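Local coordinates for hypothetical protein TM1380 (Thermotoga maritima, PDB 1Z85) that probably methylates the N3 position of a single uridine in 16S rRNA, using S-adenosyl-L-methionine as methyl donor, at residues 46-58 and 141-153. Numbering follows the deposited sequence.
Sequences VIEATDGNGFSYT and QCKRYLFPKVSFL
The hairpin turn between strands 46-50 and 55-64 of the PUA-type domain docks on the loop joining helix 128-142 to strand 149-152 of the SPOUT methyltransferase domain, with Tyr145, Leu146 and Phe147 meeting Gly52, Asn53 and Gly54. Phe147 N donates almost straight to Gly52 O (3.0 Å, 175°), and Gly54 N donates to Tyr145 O (2.8 Å). Gly52 CA sits squarely over one face of the Phe147 ring, 3.6 Å from its centroid, where a CB would clash; Thr50 CG2 approaches the same ring obliquely. Leu146 CD1 rests on Asn53 CA. The Tyr145 ring reaches back along the hairpin, its CE2 3.6 Å from Ser56 CB, and Tyr145 OH donates to Glu48 OE2 (2.8 Å) from the syn side, tilted out of the carboxylate plane. Ser56 OG, anti to its own backbone N (chi1 174°), is thereby carried to the anti side of Glu48 OE2, to which it donates (2.6 Å). With an alanine in place of Glu48, the hydroxyls of Tyr145 and Ser56 would probably lose their shared acceptor, and the end of the Tyr145 ring its anchor. Thr50 OG1 accepts from Gly52 N, an ST turn, and donates to Phe55 O across the hairpin. A water donates to Gly52 O and Phe147 O and accepts from Lys149 NZ. Backbone bonds, a glycine-aromatic contact and a doubly gripped carboxylate oxygen thus join the two domains here.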
ATOM      1  N   VAL B  46     -12.944  25.655 -21.078  1.00 41.05           N
ATOM      2  CA  VAL B  46     -11.885  24.855 -21.691  1.00 41.05           C
ATOM      3  C   VAL B  46     -11.490  23.684 -20.775  1.00 40.92           C
ATOM      4  O   VAL B  46     -11.236  23.855 -19.582  1.00 41.83           O
ATOM      5  CB  VAL B  46     -10.641  25.701 -22.005  1.00 39.50           C
ATOM      6  CG1 VAL B  46      -9.423  24.804 -22.313  1.00 43.73           C
ATOM      7  CG2 VAL B  46     -10.932  26.642 -23.175  1.00 43.90           C
ATOM      8  N   ILE B  47     -11.413  22.494 -21.345  1.00 42.67           N
ATOM      9  CA  ILE B  47     -11.157  21.269 -20.560  1.00 41.33           C
ATOM     10  C   ILE B  47     -10.150  20.382 -21.255  1.00 41.46           C
ATOM     11  O   ILE B  47      -9.872  20.567 -22.439  1.00 41.70           O
ATOM     12  CB  ILE B  47     -12.448  20.453 -20.365  1.00 42.64           C
ATOM     13  CG1 ILE B  47     -13.010  20.003 -21.724  1.00 42.44           C
ATOM     14  CG2 ILE B  47     -13.490  21.269 -19.552  1.00 45.56           C
ATOM     15  CD1 ILE B  47     -14.278  19.230 -21.613  1.00 45.21           C
ATOM     16  N   GLU B  48      -9.632  19.405 -20.507  1.00 40.29           N
ATOM     17  CA  GLU B  48      -8.716  18.434 -21.023  1.00 39.66           C
ATOM     18  C   GLU B  48      -9.335  17.041 -20.906  1.00 39.04           C
ATOM     19  O   GLU B  48      -9.822  16.654 -19.828  1.00 36.99           O
ATOM     20  CB  GLU B  48      -7.406  18.468 -20.251  1.00 39.43           C
ATOM     21  CG  GLU B  48      -6.310  17.654 -20.955  1.00 45.16           C
ATOM     22  CD  GLU B  48      -5.051  17.403 -20.125  1.00 42.02           C
ATOM     23  OE1 GLU B  48      -4.928  17.902 -18.982  1.00 47.55           O
ATOM     24  OE2 GLU B  48      -4.173  16.686 -20.644  1.00 45.14           O
ATOM     25  N   ALA B  49      -9.314  16.308 -22.019  1.00 37.19           N
ATOM     26  CA  ALA B  49      -9.719  14.905 -22.052  1.00 38.74           C
ATOM     27  C   ALA B  49      -8.606  14.037 -22.590  1.00 37.84           C
ATOM     28  O   ALA B  49      -7.670  14.545 -23.204  1.00 34.45           O
ATOM     29  CB  ALA B  49     -10.967  14.722 -22.903  1.00 40.44           C
ATOM     30  N   THR B  50      -8.702  12.740 -22.303  1.00 39.17           N
ATOM     31  CA  THR B  50      -7.904  11.727 -22.972  1.00 38.89           C
ATOM     32  C   THR B  50      -8.806  10.692 -23.595  1.00 40.62           C
ATOM     33  O   THR B  50      -9.924  10.481 -23.136  1.00 46.03           O
ATOM     34  CB  THR B  50      -6.931  11.016 -22.020  1.00 39.17           C
ATOM     35  OG1 THR B  50      -6.190  10.010 -22.740  1.00 37.47           O
ATOM     36  CG2 THR B  50      -7.668  10.396 -20.860  1.00 34.82           C
ATOM     37  N   ASP B  51      -8.320  10.035 -24.643  1.00 40.86           N
ATOM     38  CA  ASP B  51      -9.051   8.908 -25.212  1.00 41.83           C
ATOM     39  C   ASP B  51      -8.625   7.576 -24.588  1.00 39.06           C
ATOM     40  O   ASP B  51      -9.158   6.564 -24.939  1.00 35.42           O
ATOM     41  CB  ASP B  51      -8.909   8.865 -26.739  1.00 42.60           C
ATOM     42  CG  ASP B  51      -7.484   8.842 -27.198  1.00 37.54           C
ATOM     43  OD1 ASP B  51      -6.594   8.823 -26.328  1.00 41.73           O
ATOM     44  OD2 ASP B  51      -7.257   8.885 -28.426  1.00 44.45           O
ATOM     45  N   GLY B  52      -7.644   7.589 -23.686  1.00 38.96           N
ATOM     46  CA  GLY B  52      -7.073   6.347 -23.174  1.00 37.33           C
ATOM     47  C   GLY B  52      -6.127   5.599 -24.097  1.00 35.48           C
ATOM     48  O   GLY B  52      -5.698   4.483 -23.775  1.00 33.99           O
ATOM     49  N   ASN B  53      -5.783   6.174 -25.248  1.00 37.74           N
ATOM     50  CA  ASN B  53      -4.750   5.581 -26.118  1.00 36.79           C
ATOM     51  C   ASN B  53      -3.531   6.469 -26.251  1.00 36.56           C
ATOM     52  O   ASN B  53      -2.793   6.383 -27.222  1.00 37.01           O
ATOM     53  CB  ASN B  53      -5.303   5.243 -27.492  1.00 39.80           C
ATOM     54  CG  ASN B  53      -6.627   4.533 -27.414  1.00 48.06           C
ATOM     55  OD1 ASN B  53      -7.592   4.952 -28.057  1.00 56.58           O
ATOM     56  ND2 ASN B  53      -6.698   3.464 -26.599  1.00 44.57           N
ATOM     57  N   GLY B  54      -3.295   7.296 -25.247  1.00 35.69           N
ATOM     58  CA  GLY B  54      -2.078   8.108 -25.196  1.00 36.03           C
ATOM     59  C   GLY B  54      -2.240   9.558 -25.600  1.00 37.41           C
ATOM     60  O   GLY B  54      -1.279  10.356 -25.502  1.00 38.66           O
ATOM     61  N   PHE B  55      -3.438   9.935 -26.038  1.00 36.90           N
ATOM     62  CA  PHE B  55      -3.609  11.296 -26.494  1.00 39.98           C
ATOM     63  C   PHE B  55      -4.307  12.163 -25.484  1.00 40.09           C
ATOM     64  O   PHE B  55      -5.136  11.696 -24.673  1.00 38.74           O
ATOM     65  CB  PHE B  55      -4.295  11.335 -27.860  1.00 43.15           C
ATOM     66  CG  PHE B  55      -3.455  10.734 -28.951  1.00 39.16           C
ATOM     67  CD1 PHE B  55      -3.452   9.354 -29.156  1.00 41.73           C
ATOM     68  CD2 PHE B  55      -2.645  11.527 -29.729  1.00 44.97           C
ATOM     69  CE1 PHE B  55      -2.674   8.774 -30.133  1.00 45.14           C
ATOM     70  CE2 PHE B  55      -1.861  10.955 -30.724  1.00 50.61           C
ATOM     71  CZ  PHE B  55      -1.876   9.559 -30.917  1.00 47.88           C
ATOM     72  N   SER B  56      -3.906  13.431 -25.522  1.00 39.66           N
ATOM     73  CA  SER B  56      -4.520  14.485 -24.738  1.00 39.89           C
ATOM     74  C   SER B  56      -5.238  15.459 -25.692  1.00 38.87           C
ATOM     75  O   SER B  56      -4.691  15.832 -26.739  1.00 35.41           O
ATOM     76  CB  SER B  56      -3.443  15.207 -23.909  1.00 38.83           C
ATOM     77  OG  SER B  56      -3.971  16.332 -23.238  1.00 37.25           O
ATOM     78  N   TYR B  57      -6.454  15.864 -25.325  1.00 37.32           N
ATOM     79  CA  TYR B  57      -7.210  16.844 -26.099  1.00 37.82           C
ATOM     80  C   TYR B  57      -7.586  18.049 -25.226  1.00 38.48           C
ATOM     81  O   TYR B  57      -8.158  17.913 -24.143  1.00 38.95           O
ATOM     82  CB  TYR B  57      -8.470  16.218 -26.713  1.00 38.64           C
ATOM     83  CG  TYR B  57      -8.191  14.955 -27.502  1.00 42.16           C
ATOM     84  CD1 TYR B  57      -8.122  13.708 -26.863  1.00 43.98           C
ATOM     85  CD2 TYR B  57      -7.966  15.000 -28.875  1.00 45.81           C
ATOM     86  CE1 TYR B  57      -7.843  12.546 -27.583  1.00 44.52           C
ATOM     87  CE2 TYR B  57      -7.698  13.832 -29.611  1.00 41.47           C
ATOM     88  CZ  TYR B  57      -7.634  12.619 -28.961  1.00 38.03           C
ATOM     89  OH  TYR B  57      -7.372  11.476 -29.667  1.00 38.54           O
ATOM     90  N   THR B  58      -7.229  19.231 -25.692  1.00 37.78           N
ATOM     91  CA  THR B  58      -7.675  20.455 -25.073  1.00 38.18           C
ATOM     92  C   THR B  58      -8.878  20.875 -25.884  1.00 38.95           C
ATOM     93  O   THR B  58      -8.797  20.977 -27.111  1.00 38.32           O
ATOM     94  CB  THR B  58      -6.577  21.497 -25.109  1.00 39.66           C
ATOM     95  OG1 THR B  58      -5.408  20.949 -24.476  1.00 42.35           O
ATOM     96  CG2 THR B  58      -7.013  22.795 -24.405  1.00 38.75           C
ATOM     97  N   GLN B 141      -7.475   9.797 -12.457  1.00 41.70           N
ATOM     98  CA  GLN B 141      -6.809  10.286 -11.258  1.00 40.30           C
ATOM     99  C   GLN B 141      -5.259  10.328 -11.360  1.00 41.12           C
ATOM    100  O   GLN B 141      -4.619  11.303 -10.900  1.00 40.86           O
ATOM    101  CB  GLN B 141      -7.293   9.503 -10.039  1.00 39.54           C
ATOM    102  CG  GLN B 141      -7.358  10.322  -8.747  1.00 46.03           C
ATOM    103  N   CYS B 142      -4.647   9.328 -11.987  1.00 39.28           N
ATOM    104  CA  CYS B 142      -3.172   9.254 -12.078  1.00 43.84           C
ATOM    105  C   CYS B 142      -2.608   9.986 -13.275  1.00 46.37           C
ATOM    106  O   CYS B 142      -1.385  10.008 -13.455  1.00 45.90           O
ATOM    107  CB  CYS B 142      -2.697   7.793 -12.124  1.00 44.19           C
ATOM    108  SG  CYS B 142      -2.865   7.082 -10.553  1.00 54.71           S
ATOM    109  N   LYS B 143      -3.516  10.553 -14.085  1.00 45.91           N
ATOM    110  CA  LYS B 143      -3.207  11.225 -15.336  1.00 43.13           C
ATOM    111  C   LYS B 143      -2.407  10.309 -16.239  1.00 42.01           C
ATOM    112  O   LYS B 143      -1.326  10.639 -16.732  1.00 43.41           O
ATOM    113  CB  LYS B 143      -2.505  12.555 -15.076  1.00 42.25           C
ATOM    114  CG  LYS B 143      -3.202  13.450 -14.037  1.00 41.29           C
ATOM    115  CD  LYS B 143      -4.504  14.092 -14.526  1.00 51.97           C
ATOM    116  CE  LYS B 143      -4.822  15.471 -13.794  1.00 53.65           C
ATOM    117  NZ  LYS B 143      -5.976  15.405 -12.792  1.00 55.58           N
ATOM    118  N   ARG B 144      -2.970   9.128 -16.449  1.00 44.61           N
ATOM    119  CA  ARG B 144      -2.360   8.123 -17.296  1.00 41.91           C
ATOM    120  C   ARG B 144      -3.119   8.056 -18.623  1.00 42.21           C
ATOM    121  O   ARG B 144      -4.249   7.584 -18.664  1.00 45.76           O
ATOM    122  CB  ARG B 144      -2.339   6.811 -16.543  1.00 42.90           C
ATOM    123  CG  ARG B 144      -1.834   5.710 -17.361  1.00 47.99           C
ATOM    124  CD  ARG B 144      -1.342   4.568 -16.548  1.00 42.39           C
ATOM    125  NE  ARG B 144      -0.978   3.539 -17.516  1.00 50.89           N
ATOM    126  CZ  ARG B 144      -0.782   2.252 -17.257  1.00 46.32           C
ATOM    127  NH1 ARG B 144      -0.900   1.751 -16.019  1.00 39.60           N
ATOM    128  NH2 ARG B 144      -0.458   1.470 -18.271  1.00 44.17           N
ATOM    129  N   TYR B 145      -2.479   8.531 -19.703  1.00 39.38           N
ATOM    130  CA  TYR B 145      -3.124   8.778 -20.981  1.00 40.47           C
ATOM    131  C   TYR B 145      -3.313   7.518 -21.812  1.00 42.13           C
ATOM    132  O   TYR B 145      -4.236   7.450 -22.653  1.00 43.82           O
ATOM    133  CB  TYR B 145      -2.343   9.836 -21.782  1.00 40.51           C
ATOM    134  CG  TYR B 145      -2.404  11.173 -21.112  1.00 41.04           C
ATOM    135  CD1 TYR B 145      -1.512  11.504 -20.102  1.00 51.46           C
ATOM    136  CD2 TYR B 145      -3.371  12.097 -21.460  1.00 45.03           C
ATOM    137  CE1 TYR B 145      -1.568  12.746 -19.463  1.00 52.57           C
ATOM    138  CE2 TYR B 145      -3.440  13.338 -20.833  1.00 47.04           C
ATOM    139  CZ  TYR B 145      -2.538  13.651 -19.834  1.00 47.81           C
ATOM    140  OH  TYR B 145      -2.613  14.855 -19.194  1.00 41.78           O
ATOM    141  N   LEU B 146      -2.433   6.543 -21.595  1.00 42.16           N
ATOM    142  CA  LEU B 146      -2.530   5.256 -22.268  1.00 43.87           C
ATOM    143  C   LEU B 146      -2.943   4.247 -21.216  1.00 39.31           C
ATOM    144  O   LEU B 146      -2.180   3.931 -20.334  1.00 40.51           O
ATOM    145  CB  LEU B 146      -1.196   4.877 -22.944  1.00 41.99           C
ATOM    146  CG  LEU B 146      -1.163   3.481 -23.605  1.00 42.71           C
ATOM    147  CD1 LEU B 146      -2.115   3.338 -24.802  1.00 44.26           C
ATOM    148  CD2 LEU B 146       0.229   3.095 -24.046  1.00 49.28           C
ATOM    149  N   PHE B 147      -4.177   3.766 -21.299  1.00 40.46           N
ATOM    150  CA  PHE B 147      -4.759   2.936 -20.232  1.00 38.72           C
ATOM    151  C   PHE B 147      -4.204   1.523 -20.427  1.00 39.08           C
ATOM    152  O   PHE B 147      -3.975   1.143 -21.577  1.00 39.17           O
ATOM    153  CB  PHE B 147      -6.310   2.902 -20.371  1.00 41.59           C
ATOM    154  CG  PHE B 147      -7.034   4.218 -20.048  1.00 39.80           C
ATOM    155  CD1 PHE B 147      -6.358   5.366 -19.682  1.00 37.10           C
ATOM    156  CD2 PHE B 147      -8.408   4.286 -20.149  1.00 38.73           C
ATOM    157  CE1 PHE B 147      -7.040   6.561 -19.420  1.00 42.55           C
ATOM    158  CE2 PHE B 147      -9.108   5.482 -19.876  1.00 35.10           C
ATOM    159  CZ  PHE B 147      -8.426   6.600 -19.506  1.00 48.28           C
ATOM    160  N   PRO B 148      -4.044   0.718 -19.336  1.00 37.96           N
ATOM    161  CA  PRO B 148      -3.812  -0.702 -19.536  1.00 40.30           C
ATOM    162  C   PRO B 148      -4.997  -1.368 -20.237  1.00 42.10           C
ATOM    163  O   PRO B 148      -6.145  -0.956 -20.057  1.00 41.75           O
ATOM    164  CB  PRO B 148      -3.668  -1.267 -18.109  1.00 42.68           C
ATOM    165  CG  PRO B 148      -4.365  -0.291 -17.242  1.00 41.87           C
ATOM    166  CD  PRO B 148      -4.131   1.038 -17.906  1.00 38.27           C
ATOM    167  N   LYS B 149      -4.688  -2.391 -21.030  1.00 42.47           N
ATOM    168  CA  LYS B 149      -5.682  -3.224 -21.638  1.00 43.95           C
ATOM    169  C   LYS B 149      -6.138  -4.232 -20.594  1.00 42.76           C
ATOM    170  O   LYS B 149      -5.399  -4.500 -19.670  1.00 38.79           O
ATOM    171  CB  LYS B 149      -5.102  -3.989 -22.839  1.00 46.19           C
ATOM    172  CG  LYS B 149      -4.257  -3.204 -23.826  1.00 52.78           C
ATOM    173  CD  LYS B 149      -4.937  -1.977 -24.413  1.00 66.23           C
ATOM    174  CE  LYS B 149      -4.063  -1.347 -25.538  1.00 69.57           C
ATOM    175  NZ  LYS B 149      -4.451   0.058 -25.922  1.00 72.23           N
ATOM    176  N   VAL B 150      -7.367  -4.753 -20.737  1.00 41.58           N
ATOM    177  CA  VAL B 150      -7.912  -5.821 -19.882  1.00 42.05           C
ATOM    178  C   VAL B 150      -8.389  -6.974 -20.769  1.00 40.26           C
ATOM    179  O   VAL B 150      -8.902  -6.747 -21.840  1.00 37.19           O
ATOM    180  CB  VAL B 150      -9.063  -5.333 -18.950  1.00 46.69           C
ATOM    181  CG1 VAL B 150      -8.542  -4.233 -17.957  1.00 45.13           C
ATOM    182  CG2 VAL B 150     -10.243  -4.844 -19.751  1.00 49.35           C
ATOM    183  N   SER B 151      -8.110  -8.208 -20.334  1.00 39.19           N
ATOM    184  CA  SER B 151      -8.463  -9.411 -21.047  1.00 39.42           C
ATOM    185  C   SER B 151      -8.832 -10.496 -20.027  1.00 39.30           C
ATOM    186  O   SER B 151      -8.524 -10.374 -18.806  1.00 41.94           O
ATOM    187  CB  SER B 151      -7.263  -9.901 -21.848  1.00 36.37           C
ATOM    188  OG  SER B 151      -6.805  -8.896 -22.742  1.00 43.06           O
ATOM    189  N   PHE B 152      -9.525 -11.518 -20.511  1.00 36.62           N
ATOM    190  CA  PHE B 152      -9.699 -12.748 -19.762  1.00 34.32           C
ATOM    191  C   PHE B 152      -8.522 -13.655 -20.098  1.00 35.05           C
ATOM    192  O   PHE B 152      -7.905 -13.519 -21.150  1.00 33.73           O
ATOM    193  CB  PHE B 152     -10.992 -13.462 -20.111  1.00 35.89           C
ATOM    194  CG  PHE B 152     -12.247 -12.694 -19.777  1.00 37.86           C
ATOM    195  CD1 PHE B 152     -12.631 -12.526 -18.462  1.00 34.46           C
ATOM    196  CD2 PHE B 152     -13.081 -12.195 -20.806  1.00 44.64           C
ATOM    197  CE1 PHE B 152     -13.786 -11.857 -18.151  1.00 42.16           C
ATOM    198  CE2 PHE B 152     -14.258 -11.512 -20.490  1.00 40.61           C
ATOM    199  CZ  PHE B 152     -14.596 -11.334 -19.144  1.00 33.48           C
ATOM    200  N   LEU B 153      -8.186 -14.569 -19.203  1.00 37.88           N
ATOM    201  CA  LEU B 153      -7.105 -15.532 -19.449  1.00 39.99           C
ATOM    202  C   LEU B 153      -7.643 -16.911 -19.110  1.00 41.59           C
ATOM    203  O   LEU B 153      -8.084 -17.137 -17.965  1.00 39.60           O
ATOM    204  CB  LEU B 153      -5.906 -15.200 -18.525  1.00 39.49           C
ATOM    205  CG  LEU B 153      -4.721 -16.185 -18.665  1.00 38.94           C
ATOM    206  CD1 LEU B 153      -4.093 -16.044 -20.031  1.00 36.39           C
ATOM    207  CD2 LEU B 153      -3.697 -16.046 -17.580  1.00 39.75           C
TER
HETATM  208  O   HOH W   1      -5.260   1.651 -23.841  1.00 42.13           O